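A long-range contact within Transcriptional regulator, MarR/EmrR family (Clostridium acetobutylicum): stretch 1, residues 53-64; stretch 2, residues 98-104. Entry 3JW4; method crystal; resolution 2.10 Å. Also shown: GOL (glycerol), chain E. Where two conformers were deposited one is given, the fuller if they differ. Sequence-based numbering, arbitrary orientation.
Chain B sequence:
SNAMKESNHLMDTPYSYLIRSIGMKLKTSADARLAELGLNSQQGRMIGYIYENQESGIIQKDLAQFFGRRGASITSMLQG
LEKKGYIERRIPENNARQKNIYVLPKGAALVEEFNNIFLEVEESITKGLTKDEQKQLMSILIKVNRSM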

ATOM      1  N   ASN B  53      13.347 -18.920  -8.767  1.00 19.63           N
ATOM      2  CA  ASN B  53      13.256 -20.116  -7.948  1.00 19.42           C
ATOM      3  C   ASN B  53      12.879 -21.372  -8.697  1.00 18.74           C
ATOM      4  O   ASN B  53      12.768 -22.428  -8.082  1.00 18.89           O
ATOM      5  N   GLN B  54      12.700 -21.286 -10.017  1.00 17.72           N
ATOM      6  CA  GLN B  54      12.194 -22.417 -10.797  1.00 16.70           C
ATOM      7  C   GLN B  54      13.065 -23.684 -10.708  1.00 16.66           C
ATOM      8  O   GLN B  54      12.544 -24.797 -10.808  1.00 15.21           O
ATOM      9  N   GLU B  55      14.371 -23.532 -10.547  1.00 16.62           N
ATOM     10  CA  GLU B  55      15.272 -24.707 -10.481  0.50 16.86           C
ATOM     11  C   GLU B  55      15.162 -25.453  -9.150  1.00 16.92           C
ATOM     12  O   GLU B  55      15.617 -26.603  -9.031  1.00 16.13           O
ATOM     13  N   SER B  56      14.568 -24.786  -8.159  1.00 17.63           N
ATOM     14  CA  SER B  56      14.184 -25.382  -6.870  1.00 19.09           C
ATOM     15  C   SER B  56      12.901 -26.206  -6.922  1.00 19.53           C
ATOM     16  O   SER B  56      12.636 -27.030  -6.013  1.00 18.50           O
ATOM     17  N   GLY B  57      12.077 -25.952  -7.937  1.00 19.71           N
ATOM     18  CA  GLY B  57      10.819 -26.645  -8.117  1.00 20.17           C
ATOM     19  C   GLY B  57       9.702 -25.810  -7.516  1.00 21.52           C
ATOM     20  O   GLY B  57       9.570 -25.757  -6.314  1.00 20.48           O
ATOM     21  N   ILE B  58       8.910 -25.149  -8.354  1.00 22.42           N
ATOM     22  CA  ILE B  58       7.817 -24.309  -7.864  1.00 24.45           C
ATOM     23  C   ILE B  58       6.503 -24.953  -8.267  1.00 25.15           C
ATOM     24  O   ILE B  58       6.307 -25.242  -9.449  1.00 24.21           O
ATOM     25  N   ILE B  59       5.612 -25.193  -7.308  1.00 26.77           N
ATOM     26  CA  ILE B  59       4.234 -25.598  -7.642  1.00 27.91           C
ATOM     27  C   ILE B  59       3.227 -24.491  -7.310  1.00 28.73           C
ATOM     28  O   ILE B  59       3.554 -23.512  -6.642  1.00 27.23           O
ATOM     29  N   GLN B  60       1.999 -24.625  -7.805  1.00 31.25           N
ATOM     30  CA  GLN B  60       1.025 -23.542  -7.614  1.00 32.50           C
ATOM     31  C   GLN B  60       0.840 -23.214  -6.136  1.00 33.94           C
ATOM     32  O   GLN B  60       0.772 -22.040  -5.770  1.00 33.83           O
ATOM     33  N   LYS B  61       0.796 -24.246  -5.291  1.00 35.61           N
ATOM     34  CA  LYS B  61       0.754 -24.068  -3.833  1.00 37.07           C
ATOM     35  C   LYS B  61       1.782 -23.061  -3.275  1.00 37.76           C
ATOM     36  O   LYS B  61       1.428 -22.235  -2.442  1.00 37.64           O
ATOM     37  N   ASP B  62       3.046 -23.136  -3.704  1.00 38.67           N
ATOM     38  CA  ASP B  62       4.086 -22.223  -3.175  1.00 39.35           C
ATOM     39  C   ASP B  62       3.792 -20.756  -3.540  1.00 40.26           C
ATOM     40  O   ASP B  62       4.189 -19.826  -2.826  1.00 40.56           O
ATOM     41  N   LEU B  63       3.134 -20.555  -4.679  1.00 40.90           N
ATOM     42  CA  LEU B  63       2.805 -19.210  -5.144  1.00 41.31           C
ATOM     43  C   LEU B  63       1.639 -18.651  -4.305  1.00 41.81           C
ATOM     44  O   LEU B  63       1.712 -17.535  -3.810  1.00 41.92           O
ATOM     45  N   ALA B  64       0.586 -19.441  -4.118  1.00 42.83           N
ATOM     46  CA  ALA B  64      -0.497 -19.092  -3.152  1.00 43.85           C
ATOM     47  C   ALA B  64       0.012 -18.560  -1.796  1.00 44.65           C
ATOM     48  O   ALA B  64      -0.414 -17.489  -1.345  1.00 45.28           O
ATOM     49  N   GLN B  98       3.004 -33.574  -8.964  1.00 29.59           N
ATOM     50  CA  GLN B  98       2.670 -32.162  -9.172  1.00 29.83           C
ATOM     51  C   GLN B  98       3.620 -31.490 -10.188  1.00 28.85           C
ATOM     52  O   GLN B  98       4.834 -31.601 -10.082  1.00 29.10           O
ATOM     53  N   LYS B  99       3.056 -30.804 -11.174  1.00 28.15           N
ATOM     54  CA  LYS B  99       3.850 -30.106 -12.185  1.00 26.94           C
ATOM     55  C   LYS B  99       4.599 -28.898 -11.620  1.00 25.16           C
ATOM     56  O   LYS B  99       4.108 -28.228 -10.718  1.00 25.05           O
ATOM     57  N   ASN B 100       5.783 -28.626 -12.166  1.00 22.92           N
ATOM     58  CA  ASN B 100       6.607 -27.480 -11.749  1.00 21.00           C
ATOM     59  C   ASN B 100       6.403 -26.352 -12.757  1.00 20.53           C
ATOM     60  O   ASN B 100       6.282 -26.604 -13.963  1.00 21.17           O
ATOM     61  N   ILE B 101       6.447 -25.115 -12.278  1.00 18.43           N
ATOM     62  CA  ILE B 101       6.203 -23.950 -13.100  1.00 17.60           C
ATOM     63  C   ILE B 101       7.567 -23.345 -13.515  1.00 16.75           C
ATOM     64  O   ILE B 101       8.477 -23.170 -12.661  1.00 17.39           O
ATOM     65  N   TYR B 102       7.736 -23.101 -14.811  1.00 14.61           N
ATOM     66  CA  TYR B 102       8.945 -22.479 -15.330  1.00 14.37           C
ATOM     67  C   TYR B 102       8.610 -21.292 -16.210  1.00 13.79           C
ATOM     68  O   TYR B 102       7.554 -21.242 -16.784  1.00 12.49           O
ATOM     69  N   VAL B 103       9.517 -20.334 -16.290  1.00 13.50           N
ATOM     70  CA  VAL B 103       9.391 -19.244 -17.226  1.00 14.05           C
ATOM     71  C   VAL B 103       9.840 -19.728 -18.614  1.00 13.48           C
ATOM     72  O   VAL B 103      10.752 -20.522 -18.774  1.00 11.58           O
ATOM     73  N   LEU B 104       9.116 -19.328 -19.631  1.00 13.00           N
ATOM     74  CA  LEU B 104       9.581 -19.603 -20.994  1.00 12.75           C
ATOM     75  C   LEU B 104      10.482 -18.433 -21.445  1.00 12.35           C
ATOM     76  O   LEU B 104      10.447 -17.389 -20.821  1.00 11.62           O
TER

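A strand edge offers its backbone N-H and C=O groups to whatever lies beside it, and a loop can satisfy them without becoming a strand itself. The contact between residues 53-64 and the strand 100-103 of this MarR/EmrR-family regulator is a compact example, in which a side chain, a main-chain carbonyl and a water each take one position along the strand.

The shortest of these bonds is made by a side chain. Q54 points its CA-to-CB bond toward the strand, and with chi1 in p (62°) and chi2 in t (-171°) the chain extends alongside it until OE1 of Q54 accepts a hydrogen bond from N of V103 at 2.7 Å. The N-H...O angle of 168° is nearly straight. The amide thus does what a neighbouring strand's carbonyl would do. Its other end is also engaged: NE2 of Q54 donates to O3 of a glycerol, probably from the crystallisation liquor, at 3.2 Å, and the same O3 donates to O of V103 at 3.1 Å. The glycerol therefore closes a ring of hydrogen bonds around the peptide N-H and carbonyl of V103.

Two residues back along the strand, the backbone takes over. N of I101 donates to O of I58 at 2.8 Å, and this carbonyl also receives a CA-H...O contact from N100, CA to O of I58 at 3.2 Å. Between these two anchors the loop and strand do not bond directly; a water fills the gap. It accepts from N of I58 at 2.7 Å and donates to O of Q54 at 2.9 Å and to O of I101 at 2.8 Å, so three backbone groups are satisfied at once.

Outward from this polar seam, the packing is largely aliphatic. I101, buried and with chi1 in m and chi2 in t, sets off sideways, but its end comes nearer to the first stretch. Its CD1 lies 3.6 Å from CD1 of L63, which points toward the strand from the helix, and 4.4 Å from CG2 of I58. The same methyl sits 3.7 Å from N of Q60, at the start of that helix. I59, the N-cap residue, has chi1 in p and lays its CG2 3.4 Å from CG of Q98 and 3.4 Å from O of K99. Its own backbone N is held within the stretch by OD2 of D62 at 3.0 Å, a bond that ties the cap residue to the first turn.

The remaining contacts flank the seam. The ring of Y102 meets Q54, CD2 to CB at 3.6 Å, so the aliphatic part of the glutamine is packed while its amide bonds. N100, with chi1 in m, brings ND2 to 3.7 Å from CA of G57. G57 has phi/psi of 96/104, where a CB would jam against the preceding carbonyl O; an ideal CB would also lie 3.5 Å from that ND2.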

ATOM      1  CB  ASN B  53      12.256 -19.882  -6.819  1.00 19.69           C
ATOM      2  CG  ASN B  53      12.675 -18.751  -5.906  1.00 22.38           C
ATOM      3  OD1 ASN B  53      13.570 -18.915  -5.083  1.00 27.24           O
ATOM      4  ND2 ASN B  53      12.033 -17.595  -6.046  1.00 23.95           N
ATOM      5  CB  GLN B  54      11.958 -22.038 -12.275  1.00 16.48           C
ATOM      6  CG  GLN B  54      13.189 -21.603 -13.055  1.00 15.52           C
ATOM      7  CD  GLN B  54      12.890 -21.034 -14.443  1.00 19.44           C
ATOM      8  OE1 GLN B  54      11.766 -20.759 -14.783  1.00 19.83           O
ATOM      9  NE2 GLN B  54      13.930 -20.821 -15.229  1.00 21.82           N
ATOM     10  CB  GLU B  55      16.720 -24.317 -10.769  0.50 16.83           C
ATOM     11  CG  GLU B  55      16.971 -24.094 -12.251  0.50 17.93           C
ATOM     12  CD  GLU B  55      18.430 -23.841 -12.584  0.50 18.99           C
ATOM     13  OE1 GLU B  55      19.330 -24.177 -11.770  0.50 21.08           O
ATOM     14  OE2 GLU B  55      18.671 -23.302 -13.675  0.50 19.01           O
ATOM     15  CB  SER B  56      13.889 -24.279  -5.860  1.00 19.68           C
ATOM     16  OG  SER B  56      15.091 -23.715  -5.425  1.00 25.38           O
ATOM     17  CB  ILE B  58       7.871 -22.915  -8.511  1.00 24.99           C
ATOM     18  CG1 ILE B  58       9.080 -22.138  -8.021  1.00 26.07           C
ATOM     19  CG2 ILE B  58       6.616 -22.094  -8.177  1.00 25.89           C
ATOM     20  CD1 ILE B  58       9.379 -21.032  -8.961  1.00 27.89           C
ATOM     21  CB  ILE B  59       3.831 -26.944  -6.984  1.00 28.19           C
ATOM     22  CG1 ILE B  59       3.733 -26.817  -5.463  1.00 27.97           C
ATOM     23  CG2 ILE B  59       4.814 -28.049  -7.380  1.00 28.25           C
ATOM     24  CD1 ILE B  59       3.191 -28.060  -4.790  1.00 27.62           C
ATOM     25  CB  GLN B  60      -0.317 -23.840  -8.287  1.00 33.18           C
ATOM     26  CG  GLN B  60      -1.312 -22.677  -8.126  1.00 33.44           C
ATOM     27  CD  GLN B  60      -2.563 -22.835  -8.948  1.00 35.77           C
ATOM     28  OE1 GLN B  60      -2.519 -23.311 -10.086  1.00 39.50           O
ATOM     29  NE2 GLN B  60      -3.695 -22.407  -8.389  1.00 35.54           N
ATOM     30  CB  LYS B  61       0.918 -25.421  -3.110  1.00 37.40           C
ATOM     31  CG  LYS B  61      -0.390 -26.145  -2.767  1.00 39.77           C
ATOM     32  CD  LYS B  61      -0.292 -27.690  -2.893  1.00 41.76           C
ATOM     33  CE  LYS B  61       0.805 -28.321  -2.015  1.00 42.54           C
ATOM     34  NZ  LYS B  61       0.516 -28.238  -0.559  1.00 43.70           N
ATOM     35  CB  ASP B  62       5.484 -22.564  -3.729  1.00 39.76           C
ATOM     36  CG  ASP B  62       5.897 -24.023  -3.495  1.00 39.51           C
ATOM     37  OD1 ASP B  62       5.704 -24.544  -2.377  1.00 39.59           O
ATOM     38  OD2 ASP B  62       6.449 -24.633  -4.436  1.00 39.01           O
ATOM     39  CB  LEU B  63       2.489 -19.226  -6.645  1.00 40.56           C
ATOM     40  CG  LEU B  63       3.678 -19.630  -7.533  1.00 40.53           C
ATOM     41  CD1 LEU B  63       3.291 -19.725  -9.007  1.00 36.92           C
ATOM     42  CD2 LEU B  63       4.823 -18.656  -7.352  1.00 39.48           C
ATOM     43  CB  ALA B  64      -1.430 -20.286  -2.933  1.00 43.52           C
ATOM     44  CB  GLN B  98       2.721 -31.442  -7.823  1.00 30.18           C
ATOM     45  CG  GLN B  98       2.108 -30.057  -7.806  1.00 31.09           C
ATOM     46  CD  GLN B  98       0.587 -30.031  -7.616  1.00 32.87           C
ATOM     47  OE1 GLN B  98      -0.012 -30.966  -7.078  1.00 33.87           O
ATOM     48  NE2 GLN B  98      -0.040 -28.922  -8.046  1.00 33.42           N
ATOM     49  CB  LYS B  99       2.957 -29.646 -13.330  1.00 27.48           C
ATOM     50  CG  LYS B  99       2.498 -30.781 -14.225  1.00 29.65           C
ATOM     51  CD  LYS B  99       1.505 -30.253 -15.239  1.00 31.81           C
ATOM     52  CE  LYS B  99       1.059 -31.320 -16.209  1.00 32.33           C
ATOM     53  NZ  LYS B  99       0.113 -30.735 -17.182  1.00 33.13           N
ATOM     54  CB  ASN B 100       8.098 -27.848 -11.715  1.00 20.11           C
ATOM     55  CG  ASN B 100       8.507 -28.708 -10.493  1.00 19.89           C
ATOM     56  OD1 ASN B 100       9.393 -29.506 -10.615  1.00 20.33           O
ATOM     57  ND2 ASN B 100       7.885 -28.515  -9.340  1.00 19.14           N
ATOM     58  CB  ILE B 101       5.314 -22.929 -12.324  1.00 17.44           C
ATOM     59  CG1 ILE B 101       3.990 -23.598 -11.893  1.00 19.41           C
ATOM     60  CG2 ILE B 101       5.073 -21.682 -13.149  1.00 15.95           C
ATOM     61  CD1 ILE B 101       3.224 -22.839 -10.855  1.00 18.94           C
ATOM     62  CB  TYR B 102       9.743 -23.474 -16.152  1.00 14.65           C
ATOM     63  CG  TYR B 102      10.294 -24.609 -15.343  1.00 17.16           C
ATOM     64  CD1 TYR B 102       9.514 -25.724 -15.075  1.00 19.70           C
ATOM     65  CD2 TYR B 102      11.580 -24.571 -14.843  1.00 19.38           C
ATOM     66  CE1 TYR B 102      10.015 -26.785 -14.340  1.00 24.38           C
ATOM     67  CE2 TYR B 102      12.085 -25.634 -14.077  1.00 24.32           C
ATOM     68  CZ  TYR B 102      11.285 -26.730 -13.842  1.00 25.71           C
ATOM     69  OH  TYR B 102      11.738 -27.799 -13.115  1.00 33.22           O
ATOM     70  CB  VAL B 103      10.177 -18.031 -16.722  1.00 14.63           C
ATOM     71  CG1 VAL B 103      10.051 -16.894 -17.624  1.00 16.69           C
ATOM     72  CG2 VAL B 103       9.580 -17.603 -15.346  1.00 15.01           C
ATOM     73  CB  LEU B 104       8.351 -19.739 -21.886  1.00 12.99           C
ATOM     74  CG  LEU B 104       7.567 -21.034 -21.755  1.00 12.11           C
ATOM     75  CD1 LEU B 104       6.150 -20.916 -22.422  1.00 14.63           C
ATOM     76  CD2 LEU B 104       8.363 -22.180 -22.373  1.00 15.08           C
TER
HETATM   77  C1  GOL E 146      14.738 -18.909 -20.938  1.00 60.98           C
HETATM   78  O1  GOL E 146      15.494 -18.034 -21.757  1.00 60.89           O
HETATM   79  C2  GOL E 146      15.304 -18.918 -19.524  1.00 61.78           C
HETATM   80  O2  GOL E 146      15.966 -17.684 -19.252  1.00 62.87           O
HETATM   81  C3  GOL E 146      14.175 -19.189 -18.512  1.00 62.37           C
HETATM   82  O3  GOL E 146      13.812 -20.555 -18.428  1.00 61.41           O
HETATM   83  O   HOH W   1       9.643 -25.012 -10.956  1.00 14.06           O